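Side-chain contacts in truncated hemoglobin from geobacillus stearothermophilus (PDB 2BKM), which carries haem and binds oxygen, and as a truncated globin probably serves in oxygen storage or transport: residues A[4-7]-A[8-11]; A[35-38]-A[39-43]. All coordinates share one frame; numbering follows the deposited sequence.

Contact 1: residues A[4-7]-A[8-11]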
loop_
_atom_site.group_PDB
_atom_site.type_symbol
_atom_site.label_atom_id
_atom_site.label_comp_id
_atom_site.label_asym_id
_atom_site.label_seq_id
_atom_site.Cartn_x
_atom_site.Cartn_y
_atom_site.Cartn_z
ATOM N N GLN A 4 12.717 1.550 17.258
ATOM C CA GLN A 4 13.185 1.869 15.904
ATOM C C GLN A 4 11.920 2.081 15.097
ATOM O O GLN A 4 10.852 1.543 15.456
ATOM C CB GLN A 4 14.034 0.748 15.289
ATOM C CG GLN A 4 13.284 -0.542 14.999
ATOM C CD GLN A 4 14.178 -1.658 14.446
ATOM O OE1 GLN A 4 13.919 -2.843 14.684
ATOM N NE2 GLN A 4 15.213 -1.287 13.701
ATOM N N THR A 5 12.006 2.880 14.040
ATOM C CA THR A 5 10.812 3.069 13.233
ATOM C C THR A 5 10.535 1.787 12.512
ATOM O O THR A 5 11.413 0.949 12.294
ATOM C CB THR A 5 10.964 4.165 12.170
ATOM O OG1 THR A 5 12.022 3.811 11.280
ATOM C CG2 THR A 5 11.244 5.556 12.804
ATOM N N LEU A 6 9.287 1.650 12.113
ATOM C CA LEU A 6 8.901 0.479 11.397
ATOM C C LEU A 6 9.607 0.442 10.038
ATOM O O LEU A 6 9.961 -0.599 9.514
ATOM C CB LEU A 6 7.391 0.522 11.300
ATOM C CG LEU A 6 6.770 -0.755 10.796
ATOM C CD1 LEU A 6 7.269 -1.994 11.585
ATOM C CD2 LEU A 6 5.288 -0.607 10.966
ATOM N N TYR A 7 9.835 1.629 9.482
ATOM C CA TYR A 7 10.611 1.766 8.271
ATOM C C TYR A 7 11.965 1.062 8.406
ATOM O O TYR A 7 12.318 0.216 7.595
ATOM C CB TYR A 7 10.813 3.256 7.996
ATOM C CG TYR A 7 11.578 3.577 6.754
ATOM C CD1 TYR A 7 12.813 4.238 6.844
ATOM C CD2 TYR A 7 11.039 3.344 5.488
ATOM C CE1 TYR A 7 13.505 4.591 5.708
ATOM C CE2 TYR A 7 11.745 3.694 4.339
ATOM C CZ TYR A 7 12.971 4.324 4.464
ATOM O OH TYR A 7 13.655 4.714 3.326
ATOM N N GLU A 8 12.719 1.411 9.460
ATOM C CA GLU A 8 13.997 0.738 9.694
ATOM C C GLU A 8 13.799 -0.746 9.970
ATOM O O GLU A 8 14.563 -1.597 9.494
ATOM C CB GLU A 8 14.672 1.381 10.908
ATOM C CG GLU A 8 15.120 2.806 10.691
ATOM C CD GLU A 8 14.804 3.754 11.875
ATOM O OE1 GLU A 8 14.878 3.341 13.066
ATOM O OE2 GLU A 8 14.470 4.936 11.601
ATOM N N ALA A 9 12.799 -1.068 10.785
ATOM C CA ALA A 9 12.565 -2.439 11.202
ATOM C C ALA A 9 12.407 -3.361 10.028
ATOM O O ALA A 9 12.796 -4.523 10.104
ATOM C CB ALA A 9 11.329 -2.505 12.131
ATOM N N ILE A 10 11.785 -2.891 8.947
ATOM C CA ILE A 10 11.555 -3.771 7.829
ATOM C C ILE A 10 12.658 -3.728 6.794
ATOM O O ILE A 10 12.619 -4.467 5.816
ATOM C CB ILE A 10 10.193 -3.519 7.113
ATOM C CG1 ILE A 10 10.218 -2.165 6.395
ATOM C CG2 ILE A 10 9.036 -3.635 8.084
ATOM C CD1 ILE A 10 9.033 -2.007 5.395
ATOM N N GLY A 11 13.636 -2.858 7.016
ATOM C CA GLY A 11 14.773 -2.749 6.096
ATOM C C GLY A 11 14.809 -1.505 5.227
ATOM O O GLY A 11 15.608 -1.417 4.268
#
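With OG1 of Thr5 set between its own backbone N and carbonyl carbon (chi1 61°) and the chain of Glu8 bent at its second torsion (chi2 137°), the hydroxyl turns toward the start of helix 6-9 while the carboxylate folds back over Thr5. The result is a capping box, in which N-cap residue and third helical residue each serve the other's backbone. Glu8 N gives its hydrogen to Thr5 OG1 at 3.1 Å, although the hydroxyl sits too near a neighbouring atom in the model for its exact place to be certain. In return Thr5 N donates to Glu8 OE1 over 3.1 Å, meeting the carboxylate from well above its plane. Alongside the box, Ala9 N donates to Thr5 O at 2.9 Å, the first backbone bond of the turn. Were Thr5 replaced by an alanine, Glu8 N would probably lose its side-chain acceptor and the first turn would be likely to fray. Gln4 runs extended alongside, its amide lying against Ala9, with Gln4 OE1 3.7 Å from Ala9 CB. On the inward side, Leu6 CD1 touches Ala9 CB at 4.1 Å, and Leu6 and Ile10 carry the packing on to Leu56 and helix 104-120. The far end closes in a Schellman motif, where Gly11 has a positive phi (108°) at which a side chain would press on the preceding carbonyl. Gly11 N bonds there to Glu8 O at 2.9 Å.

Contact 2: residues A[35-38]-A[39-43]. With HEM (protoporphyrin IX containing Fe), chain D.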
loop_
_atom_site.group_PDB
_atom_site.type_symbol
_atom_site.label_atom_id
_atom_site.label_comp_id
_atom_site.label_asym_id
_atom_site.label_seq_id
_atom_site.Cartn_x
_atom_site.Cartn_y
_atom_site.Cartn_z
ATOM N N PRO A 35 -8.833 -2.553 -13.468
ATOM C CA PRO A 35 -9.516 -1.558 -14.293
ATOM C C PRO A 35 -9.572 -0.172 -13.660
ATOM O O PRO A 35 -9.733 0.814 -14.408
ATOM C CB PRO A 35 -10.922 -2.147 -14.490
ATOM C CG PRO A 35 -10.886 -3.562 -13.866
ATOM C CD PRO A 35 -9.801 -3.474 -12.831
ATOM N N ILE A 36 -9.408 -0.061 -12.326
ATOM C CA ILE A 36 -9.515 1.258 -11.687
ATOM C C ILE A 36 -8.173 1.968 -11.492
ATOM O O ILE A 36 -8.121 3.135 -11.120
ATOM C CB ILE A 36 -10.324 1.261 -10.372
ATOM C CG1 ILE A 36 -9.593 0.508 -9.239
ATOM C CG2 ILE A 36 -11.722 0.704 -10.615
ATOM C CD1 ILE A 36 -10.060 0.894 -7.815
ATOM N N PHE A 37 -7.096 1.239 -11.752
ATOM C CA PHE A 37 -5.776 1.823 -11.701
ATOM C C PHE A 37 -5.392 2.271 -13.103
ATOM O O PHE A 37 -5.922 1.714 -14.066
ATOM C CB PHE A 37 -4.777 0.779 -11.197
ATOM C CG PHE A 37 -4.693 0.712 -9.704
ATOM C CD1 PHE A 37 -3.737 1.477 -9.020
ATOM C CD2 PHE A 37 -5.542 -0.110 -8.976
ATOM C CE1 PHE A 37 -3.647 1.419 -7.645
ATOM C CE2 PHE A 37 -5.493 -0.130 -7.575
ATOM C CZ PHE A 37 -4.532 0.600 -6.908
ATOM N N PRO A 38 -4.447 3.232 -13.227
ATOM C CA PRO A 38 -3.961 3.657 -14.538
ATOM C C PRO A 38 -3.291 2.485 -15.231
ATOM O O PRO A 38 -2.757 1.590 -14.566
ATOM C CB PRO A 38 -2.925 4.729 -14.205
ATOM C CG PRO A 38 -3.276 5.216 -12.841
ATOM C CD PRO A 38 -3.790 3.983 -12.139
ATOM N N ASP A 39 -3.283 2.485 -16.565
ATOM C CA ASP A 39 -2.647 1.392 -17.291
ATOM C C ASP A 39 -1.140 1.416 -17.085
ATOM O O ASP A 39 -0.496 0.369 -16.983
ATOM C CB ASP A 39 -2.972 1.500 -18.774
ATOM C CG ASP A 39 -4.463 1.421 -19.043
ATOM O OD1 ASP A 39 -4.962 2.291 -19.785
ATOM O OD2 ASP A 39 -5.129 0.500 -18.499
ATOM N N ASP A 40 -0.605 2.625 -16.994
ATOM C CA ASP A 40 0.778 2.831 -16.669
ATOM C C ASP A 40 0.872 3.162 -15.187
ATOM O O ASP A 40 0.411 4.208 -14.755
ATOM C CB ASP A 40 1.270 4.012 -17.466
ATOM C CG ASP A 40 2.744 4.184 -17.380
ATOM O OD1 ASP A 40 3.269 4.908 -18.266
ATOM O OD2 ASP A 40 3.399 3.607 -16.460
ATOM N N LEU A 41 1.482 2.246 -14.439
ATOM C CA LEU A 41 1.576 2.404 -12.996
ATOM C C LEU A 41 2.830 3.070 -12.533
ATOM O O LEU A 41 3.124 3.092 -11.336
ATOM C CB LEU A 41 1.432 1.032 -12.343
ATOM C CG LEU A 41 0.044 0.395 -12.517
ATOM C CD1 LEU A 41 0.125 -1.097 -12.268
ATOM C CD2 LEU A 41 -1.000 1.046 -11.630
ATOM N N THR A 42 3.580 3.654 -13.458
ATOM C CA THR A 42 4.836 4.301 -13.093
ATOM C C THR A 42 4.623 5.371 -12.036
ATOM O O THR A 42 5.278 5.383 -11.015
ATOM C CB THR A 42 5.512 4.898 -14.360
ATOM O OG1 THR A 42 5.739 3.831 -15.275
ATOM C CG2 THR A 42 6.863 5.563 -14.020
ATOM N N GLU A 43 3.703 6.289 -12.278
ATOM C CA GLU A 43 3.511 7.372 -11.363
ATOM C C GLU A 43 2.945 6.877 -10.035
ATOM O O GLU A 43 3.337 7.338 -8.963
ATOM C CB GLU A 43 2.569 8.382 -11.983
ATOM C CG GLU A 43 2.416 9.612 -11.209
ATOM C CD GLU A 43 1.442 10.563 -11.888
ATOM O OE1 GLU A 43 1.100 10.330 -13.076
ATOM O OE2 GLU A 43 0.993 11.530 -11.229
HETATM C CHA HEM D . -3.900 6.114 -5.151
HETATM C CHB HEM D . -6.852 2.313 -5.258
HETATM C CHC HEM D . -5.728 1.443 -0.623
HETATM C CHD HEM D . -2.093 4.562 -0.937
HETATM C C1A HEM D . -4.754 5.126 -5.553
HETATM C C2A HEM D . -5.330 5.064 -6.879
HETATM C C3A HEM D . -6.146 4.012 -6.905
HETATM C C4A HEM D . -6.112 3.393 -5.606
HETATM C CMA HEM D . -6.971 3.530 -8.113
HETATM C CAA HEM D . -5.015 6.027 -8.036
HETATM C CBA HEM D . -3.603 5.768 -8.528
HETATM C CGA HEM D . -3.058 6.872 -9.413
HETATM O O1A HEM D . -3.798 7.838 -9.797
HETATM O O2A HEM D . -1.841 6.826 -9.728
HETATM C C1B HEM D . -6.830 1.791 -3.997
HETATM C C2B HEM D . -7.685 0.720 -3.525
HETATM C C3B HEM D . -7.390 0.513 -2.247
HETATM C C4B HEM D . -6.334 1.406 -1.832
HETATM C CMB HEM D . -8.720 -0.057 -4.366
HETATM C CAB HEM D . -8.044 -0.533 -1.358
HETATM C CBB HEM D . -8.221 -0.354 -0.043
HETATM C C1C HEM D . -4.582 2.149 -0.324
HETATM C C2C HEM D . -3.762 1.969 0.850
HETATM C C3C HEM D . -2.770 2.860 0.723
HETATM C C4C HEM D . -2.936 3.586 -0.511
HETATM C CMC HEM D . -3.998 0.953 2.006
HETATM C CAC HEM D . -1.561 3.104 1.641
HETATM C CBC HEM D . -1.377 2.553 2.832
HETATM C C1D HEM D . -2.278 5.280 -2.076
HETATM C C2D HEM D . -1.477 6.425 -2.433
HETATM C C3D HEM D . -2.049 6.903 -3.719
HETATM C C4D HEM D . -3.164 6.035 -4.005
HETATM C CMD HEM D . -0.273 6.987 -1.665
HETATM C CAD HEM D . -1.564 8.086 -4.534
HETATM C CBD HEM D . -2.430 9.311 -4.210
HETATM C CGD HEM D . -1.994 10.402 -5.159
HETATM O O1D HEM D . -2.428 10.414 -6.359
HETATM O O2D HEM D . -1.146 11.219 -4.708
HETATM N NA HEM D . -5.264 4.086 -4.805
HETATM N NB HEM D . -6.038 2.170 -2.933
HETATM N NC HEM D . -4.043 3.115 -1.138
HETATM N ND HEM D . -3.256 5.081 -3.032
HETATM FE FE HEM D . -4.659 3.629 -2.967
#
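Phe37 and Leu41 meet at about a right angle, the methyl CD2 of the leucine lying 3.8 Å from ring atom CD1 of the phenylalanine and coming in obliquely to the ring. This is the tight part of the contact, and it continues into the haem. Phe37 CG stands anti to its own carbonyl carbon (chi1 -86°), which sends the ring down to the porphyrin: Phe37 CZ comes within 3.3 Å of the meso carbon CHB, and the haem methyl CMA sits over the centre of one ring face, a CH-pi contact. The ring thus meets the haem with its face and far end and the leucine near its CB end, with Tyr24 and Val27 of helix 12-29 adding to its surroundings. Leu41 CD2 also rests 3.5 Å from Pro38 O, while the Pro38 ring touches the same methyl through CD and reaches the haem through CG, 3.8 Å from propionate oxygen O2A.

The outer side is quite different. No hydrogen bond joins 35-38 to 39-43, and Asp39 and Asp40 are exposed and leave the backbone pointing away from 35-38. Asp39 makes a long, weak ion pair with Arg34. Asp40 instead works within its own segment: Asp40 OD2 accepts from Thr42 N at 3.0 Å, from above the carboxylate plane, and takes Thr42 OG1 at 2.6 Å on its syn lone pair. Two donors on one oxygen hold this carboxylate against the beginning of helix 42-55. An exposed Asx turn therefore leads into the helix, while behind it Phe37, a residue of the oxygen pocket, lines the haem site of this truncated globin.

Overall arrangement
Along the chain the two contacts come in series, contact 1 finishing before contact 2 begins, and helix 12-29 runs in the interval between them. They lie on opposite sides of the chain's centre, with their own centres about 28 Å apart and nearest atoms about 16 Å apart, so neither touches the other. Both belong to the one globin fold and both lead into a helix, 6-9 and 42-55. Helix 12-29 is touched by both, through Tyr7 on Glu13 and Val16 and through Phe37 and Leu41 on Tyr24. Residues 4-11 also meet helix 104-120, and residues 35-43 border the haem. Different local motifs thus begin the two helices, one at the periphery and one beside the haem.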